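Local coordinates for protein Ta0487 (Thermoplasma acidophilum, PDB 3KBQ) that is of uncertain function but belongs to the CinA family, and in this part of the chain probably forms a molybdopterin-binding type of domain, at residues Val39-Val44 against Leu60-Leu65; Glu82-Cys87 against Lys145-Leu150. One frame throughout, in Å; residues are numbered along the deposited sequence.

Contact 1 (Val39-Val44 against Leu60-Leu65); sequences VRRGFV and LEVSDL
Val62, in the last turn of helix 49-62, is met by two arginines that reach out from the edge strand, Arg40 and Arg41. The Arg40 chain is extended, its CG turned away from the backbone N (chi1 -175°), which sends it across the helix end. Contact begins where Arg40 CD comes to 3.8 Å from Val62 O, and Arg40 NE lies 3.9 Å from Val62 CB. The guanidinium lays one face against Val62 CB, which sits 3.5 Å above its plane near the rim. At the tip, Arg40 NH1 makes a weak, bent hydrogen bond to Val62 O (3.4 Å, 127°), while NH2 forms a salt bridge with Glu51 of the second subunit. Arg41 uses the other part of the valine: Val62 CG1 stands over the centre of its guanidinium, 3.7 Å from Arg41 NH1, and Arg41 NE is salt-bridged to the same Glu51. A leucine in place of Arg40 would probably leave that Glu51 with one arginine partner fewer and Val62 O without its weak donor. The arrangement belongs to a beta-alpha-beta crossover, in which helix 49-62 packs beside edge strand 38-45, whose outer side pairs antiparallel with the second subunit and carries the sheet across the dimer interface.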
loop_
_atom_site.group_PDB
_atom_site.type_symbol
_atom_site.label_atom_id
_atom_site.label_comp_id
_atom_site.label_asym_id
_atom_site.label_seq_id
_atom_site.Cartn_x
_atom_site.Cartn_y
_atom_site.Cartn_z
ATOM N N VAL B 39 10.353 2.354 7.931
ATOM C CA VAL B 39 9.077 2.471 7.244
ATOM C C VAL B 39 8.284 1.175 7.504
ATOM O O VAL B 39 8.624 0.083 7.059
ATOM C CB VAL B 39 9.238 2.737 5.737
ATOM C CG1 VAL B 39 7.846 2.901 5.055
ATOM C CG2 VAL B 39 10.135 3.966 5.531
ATOM N N ARG B 40 7.208 1.314 8.245
ATOM C CA ARG B 40 6.569 0.125 8.802
ATOM C C ARG B 40 5.495 -0.478 7.885
ATOM O O ARG B 40 5.481 -1.713 7.690
ATOM C CB ARG B 40 6.008 0.429 10.178
ATOM C CG ARG B 40 5.476 -0.841 10.773
ATOM C CD ARG B 40 5.199 -0.744 12.218
ATOM N NE ARG B 40 4.288 -1.818 12.639
ATOM C CZ ARG B 40 3.769 -1.872 13.863
ATOM N NH1 ARG B 40 4.057 -0.896 14.762
ATOM N NH2 ARG B 40 2.967 -2.871 14.190
ATOM N N ARG B 41 4.570 0.356 7.379
ATOM C CA ARG B 41 3.478 -0.122 6.516
ATOM C C ARG B 41 3.254 0.894 5.433
ATOM O O ARG B 41 3.457 2.113 5.670
ATOM C CB ARG B 41 2.163 -0.286 7.297
ATOM C CG ARG B 41 2.194 -1.421 8.319
ATOM C CD ARG B 41 0.836 -1.565 8.944
ATOM N NE ARG B 41 0.896 -2.551 9.998
ATOM C CZ ARG B 41 -0.113 -2.806 10.827
ATOM N NH1 ARG B 41 -1.274 -2.160 10.673
ATOM N NH2 ARG B 41 0.032 -3.723 11.783
ATOM N N GLY B 42 2.793 0.408 4.270
ATOM C CA GLY B 42 2.395 1.259 3.125
ATOM C C GLY B 42 0.925 0.949 2.858
ATOM O O GLY B 42 0.469 -0.211 3.023
ATOM N N PHE B 43 0.148 1.975 2.538
ATOM C CA PHE B 43 -1.282 1.802 2.273
ATOM C C PHE B 43 -1.565 2.440 0.927
ATOM O O PHE B 43 -1.041 3.524 0.620
ATOM C CB PHE B 43 -2.115 2.548 3.322
ATOM C CG PHE B 43 -1.829 2.141 4.721
ATOM C CD1 PHE B 43 -2.594 1.175 5.322
ATOM C CD2 PHE B 43 -0.772 2.756 5.442
ATOM C CE1 PHE B 43 -2.325 0.787 6.669
ATOM C CE2 PHE B 43 -0.497 2.410 6.730
ATOM C CZ PHE B 43 -1.280 1.402 7.371
ATOM N N VAL B 44 -2.365 1.774 0.122
ATOM C CA VAL B 44 -2.862 2.383 -1.105
ATOM C C VAL B 44 -4.368 2.307 -1.028
ATOM O O VAL B 44 -4.961 1.239 -0.842
ATOM C CB VAL B 44 -2.342 1.695 -2.379
ATOM C CG1 VAL B 44 -2.744 2.526 -3.611
ATOM C CG2 VAL B 44 -0.794 1.527 -2.309
ATOM N N LEU B 60 -1.566 5.862 11.852
ATOM C CA LEU B 60 -1.269 6.599 13.090
ATOM C C LEU B 60 -1.162 5.643 14.276
ATOM O O LEU B 60 -0.378 5.882 15.225
ATOM C CB LEU B 60 -2.335 7.663 13.342
ATOM C CG LEU B 60 -2.250 8.968 12.547
ATOM C CD1 LEU B 60 -3.600 9.800 12.676
ATOM C CD2 LEU B 60 -1.050 9.856 13.021
ATOM N N GLU B 61 -1.895 4.534 14.207
ATOM C CA GLU B 61 -1.824 3.519 15.256
ATOM C C GLU B 61 -0.408 2.888 15.295
ATOM O O GLU B 61 0.071 2.524 16.334
ATOM C CB GLU B 61 -2.860 2.453 14.938
ATOM C CG GLU B 61 -2.833 1.243 15.785
ATOM C CD GLU B 61 -3.963 0.251 15.371
ATOM O OE1 GLU B 61 -4.887 0.611 14.580
ATOM O OE2 GLU B 61 -3.900 -0.909 15.839
ATOM N N VAL B 62 0.263 2.750 14.166
ATOM C CA VAL B 62 1.544 2.005 14.150
ATOM C C VAL B 62 2.803 2.880 13.947
ATOM O O VAL B 62 3.948 2.379 13.977
ATOM C CB VAL B 62 1.488 0.894 13.056
ATOM C CG1 VAL B 62 0.306 -0.028 13.313
ATOM C CG2 VAL B 62 1.412 1.516 11.564
ATOM N N SER B 63 2.619 4.181 13.736
ATOM C CA SER B 63 3.758 5.044 13.469
ATOM C C SER B 63 3.560 6.451 14.049
ATOM O O SER B 63 2.427 6.889 14.240
ATOM C CB SER B 63 4.079 5.093 11.962
ATOM O OG SER B 63 2.997 5.648 11.279
ATOM N N ASP B 64 4.667 7.145 14.321
ATOM C CA ASP B 64 4.630 8.501 14.792
ATOM C C ASP B 64 4.798 9.536 13.689
ATOM O O ASP B 64 4.616 10.722 13.940
ATOM C CB ASP B 64 5.655 8.741 15.908
ATOM C CG ASP B 64 5.214 8.146 17.259
ATOM O OD1 ASP B 64 4.140 7.459 17.342
ATOM O OD2 ASP B 64 5.955 8.380 18.250
ATOM N N LEU B 65 5.101 9.096 12.474
ATOM C CA LEU B 65 5.172 10.020 11.342
ATOM C C LEU B 65 4.490 9.324 10.174
ATOM O O LEU B 65 4.808 8.159 9.859
ATOM C CB LEU B 65 6.617 10.324 10.955
ATOM C CG LEU B 65 6.806 11.025 9.581
ATOM C CD1 LEU B 65 6.183 12.418 9.570
ATOM C CD2 LEU B 65 8.279 11.152 9.269
#

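Contact 2 (Glu82-Cys87 against Lys145-Leu150)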
loop_
_atom_site.group_PDB
_atom_site.type_symbol
_atom_site.label_atom_id
_atom_site.label_comp_id
_atom_site.label_asym_id
_atom_site.label_seq_id
_atom_site.Cartn_x
_atom_site.Cartn_y
_atom_site.Cartn_z
ATOM N N GLU B 82 -10.116 16.248 3.232
ATOM C CA GLU B 82 -11.400 16.025 3.871
ATOM C C GLU B 82 -11.436 14.653 4.564
ATOM O O GLU B 82 -11.985 14.516 5.660
ATOM C CB GLU B 82 -12.532 16.137 2.839
ATOM C CG GLU B 82 -13.942 16.105 3.466
ATOM C CD GLU B 82 -15.077 16.290 2.440
ATOM O OE1 GLU B 82 -14.821 16.514 1.222
ATOM O OE2 GLU B 82 -16.234 16.176 2.858
ATOM N N GLY B 83 -10.927 13.622 3.893
ATOM C CA GLY B 83 -10.851 12.292 4.527
ATOM C C GLY B 83 -10.032 12.329 5.812
ATOM O O GLY B 83 -10.398 11.705 6.796
ATOM N N PHE B 84 -8.902 13.027 5.774
ATOM C CA PHE B 84 -8.069 13.215 6.954
ATOM C C PHE B 84 -8.799 13.963 8.080
ATOM O O PHE B 84 -8.777 13.500 9.207
ATOM C CB PHE B 84 -6.772 13.955 6.651
ATOM C CG PHE B 84 -5.951 14.218 7.880
ATOM C CD1 PHE B 84 -5.273 13.164 8.505
ATOM C CD2 PHE B 84 -5.879 15.491 8.437
ATOM C CE1 PHE B 84 -4.508 13.383 9.682
ATOM C CE2 PHE B 84 -5.114 15.722 9.627
ATOM C CZ PHE B 84 -4.425 14.657 10.224
ATOM N N ALA B 85 -9.433 15.092 7.770
ATOM C CA ALA B 85 -10.261 15.840 8.763
ATOM C C ALA B 85 -11.312 14.977 9.452
ATOM O O ALA B 85 -11.471 15.023 10.684
ATOM C CB ALA B 85 -10.974 17.003 8.094
ATOM N N LYS B 86 -12.026 14.201 8.641
ATOM C CA LYS B 86 -13.121 13.371 9.128
ATOM C C LYS B 86 -12.542 12.354 10.068
ATOM O O LYS B 86 -13.071 12.086 11.138
ATOM C CB LYS B 86 -13.793 12.649 7.954
ATOM C CG LYS B 86 -14.987 11.817 8.343
ATOM C CD LYS B 86 -15.399 10.898 7.164
ATOM C CE LYS B 86 -16.772 10.325 7.436
ATOM N NZ LYS B 86 -17.556 10.423 6.197
ATOM N N CYS B 87 -11.409 11.789 9.695
ATOM C CA CYS B 87 -10.923 10.716 10.511
ATOM C C CYS B 87 -10.323 11.193 11.848
ATOM O O CYS B 87 -10.253 10.413 12.777
ATOM C CB CYS B 87 -10.003 9.814 9.736
ATOM S SG CYS B 87 -8.280 10.358 9.786
ATOM N N LYS B 145 2.100 13.103 17.321
ATOM C CA LYS B 145 2.427 12.472 16.035
ATOM C C LYS B 145 2.412 13.518 14.938
ATOM O O LYS B 145 1.763 14.539 15.085
ATOM C CB LYS B 145 1.461 11.321 15.708
ATOM C CG LYS B 145 1.644 10.152 16.677
ATOM C CD LYS B 145 0.529 9.069 16.483
ATOM C CE LYS B 145 0.676 7.969 17.568
ATOM N NZ LYS B 145 1.520 6.788 17.140
ATOM N N LYS B 146 3.111 13.271 13.835
ATOM C CA LYS B 146 3.047 14.236 12.722
ATOM C C LYS B 146 2.550 13.614 11.433
ATOM O O LYS B 146 2.794 12.446 11.170
ATOM C CB LYS B 146 4.407 14.869 12.535
ATOM C CG LYS B 146 4.699 15.854 13.683
ATOM C CD LYS B 146 5.530 17.074 13.201
ATOM C CE LYS B 146 7.033 16.740 13.190
ATOM N NZ LYS B 146 7.843 17.946 12.804
ATOM N N VAL B 147 1.844 14.403 10.633
ATOM C CA VAL B 147 1.225 13.894 9.427
ATOM C C VAL B 147 1.557 14.917 8.347
ATOM O O VAL B 147 1.316 16.116 8.521
ATOM C CB VAL B 147 -0.283 13.749 9.555
ATOM C CG1 VAL B 147 -0.866 13.200 8.254
ATOM C CG2 VAL B 147 -0.661 12.780 10.686
ATOM N N ILE B 148 2.183 14.461 7.283
ATOM C CA ILE B 148 2.530 15.322 6.133
ATOM C C ILE B 148 1.671 14.866 4.949
ATOM O O ILE B 148 1.732 13.691 4.546
ATOM C CB ILE B 148 4.019 15.148 5.752
ATOM C CG1 ILE B 148 4.941 15.534 6.923
ATOM C CG2 ILE B 148 4.377 15.954 4.505
ATOM C CD1 ILE B 148 5.325 16.974 6.893
ATOM N N ILE B 149 0.884 15.777 4.385
ATOM C CA ILE B 149 -0.082 15.415 3.337
ATOM C C ILE B 149 0.363 16.169 2.082
ATOM O O ILE B 149 0.437 17.414 2.113
ATOM C CB ILE B 149 -1.523 15.781 3.795
ATOM C CG1 ILE B 149 -1.913 14.969 5.040
ATOM C CG2 ILE B 149 -2.588 15.583 2.642
ATOM C CD1 ILE B 149 -3.251 15.483 5.682
ATOM N N LEU B 150 0.699 15.419 1.022
ATOM C CA LEU B 150 1.393 15.960 -0.159
ATOM C C LEU B 150 0.571 15.728 -1.414
ATOM O O LEU B 150 -0.265 14.820 -1.420
ATOM C CB LEU B 150 2.748 15.287 -0.324
ATOM C CG LEU B 150 3.724 15.408 0.861
ATOM C CD1 LEU B 150 5.011 14.600 0.641
ATOM C CD2 LEU B 150 3.989 16.877 1.039
#
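Phe84 and Ile149 are where the backbones of helix 82-87 and strand 145-150 come closest, their CA atoms 9.0 Å apart, a spacing bridged by side chains alone. Phe84 leaves the helix toward the sheet with CG anti to its own N (chi1 177°), and the ring meets two aliphatic residues of the strand, both on the same side of its plane. Ile149 supplies the closer of these. Its CD1 methyl lies over one face of the ring, 4.0 Å from the centroid and 25° off the ring normal, a CH-pi contact. The methyl is displaced from the centre toward the rim where the ring joins its chain, so that Ile149 CD1 is 3.7 Å from Phe84 CG and 4.0 Å from Phe84 CB. An extended side chain (chi2 170°) carries the methyl far enough from the strand to do this.

Such a helix lying on a central mixed sheet, with helix 154-163 on the sheet's other side, where it meets Leu150, is consistent with the layered alpha/beta plan of a probable molybdopterin-binding domain; here strand 145-150 joins the parallel strands to the antiparallel ones.

Val147, two residues back along the strand, approaches the outer part of the ring at a slant. Both of its methyls gather on one ring atom: Val147 CG1 stands 3.9 Å, and Val147 CG2 4.0 Å, from Phe84 CE1. Around this pair, Phe56 of helix 49-62 meets the Phe84 ring edge-to-face and also touches Val147. From strand 137-142, Cys140, which is disulfide-linked to Cys125, and Val142 press on the same ring. All three touching residues are buried. Within the helix, Cys87 N bonds to Gly83 O at 3.1 Å, closing the helical turn that contains Phe84.

Overall arrangement
The two contacts follow one another along the chain, contact 1 closing before contact 2 opens; their centres are about 13 Å apart, and both reach the same mixed sheet. Contact 1 sits at its edge strand 38-45, contact 2 further in, at strand 145-150, with strands 5-11 and 65-69 between. They are joined directly: Lys145 NZ forms a salt bridge with Asp64 OD1 (2.7 Å) and probably a hydrogen bond with Leu60 O, while Leu60 CD2 packs on Val147 CG2 at 3.8 Å. Helix 49-62 is the shared element: its end takes part in contact 1 while its inner side covers contact 2. One domain thus links a dimer-forming edge to a buried interior.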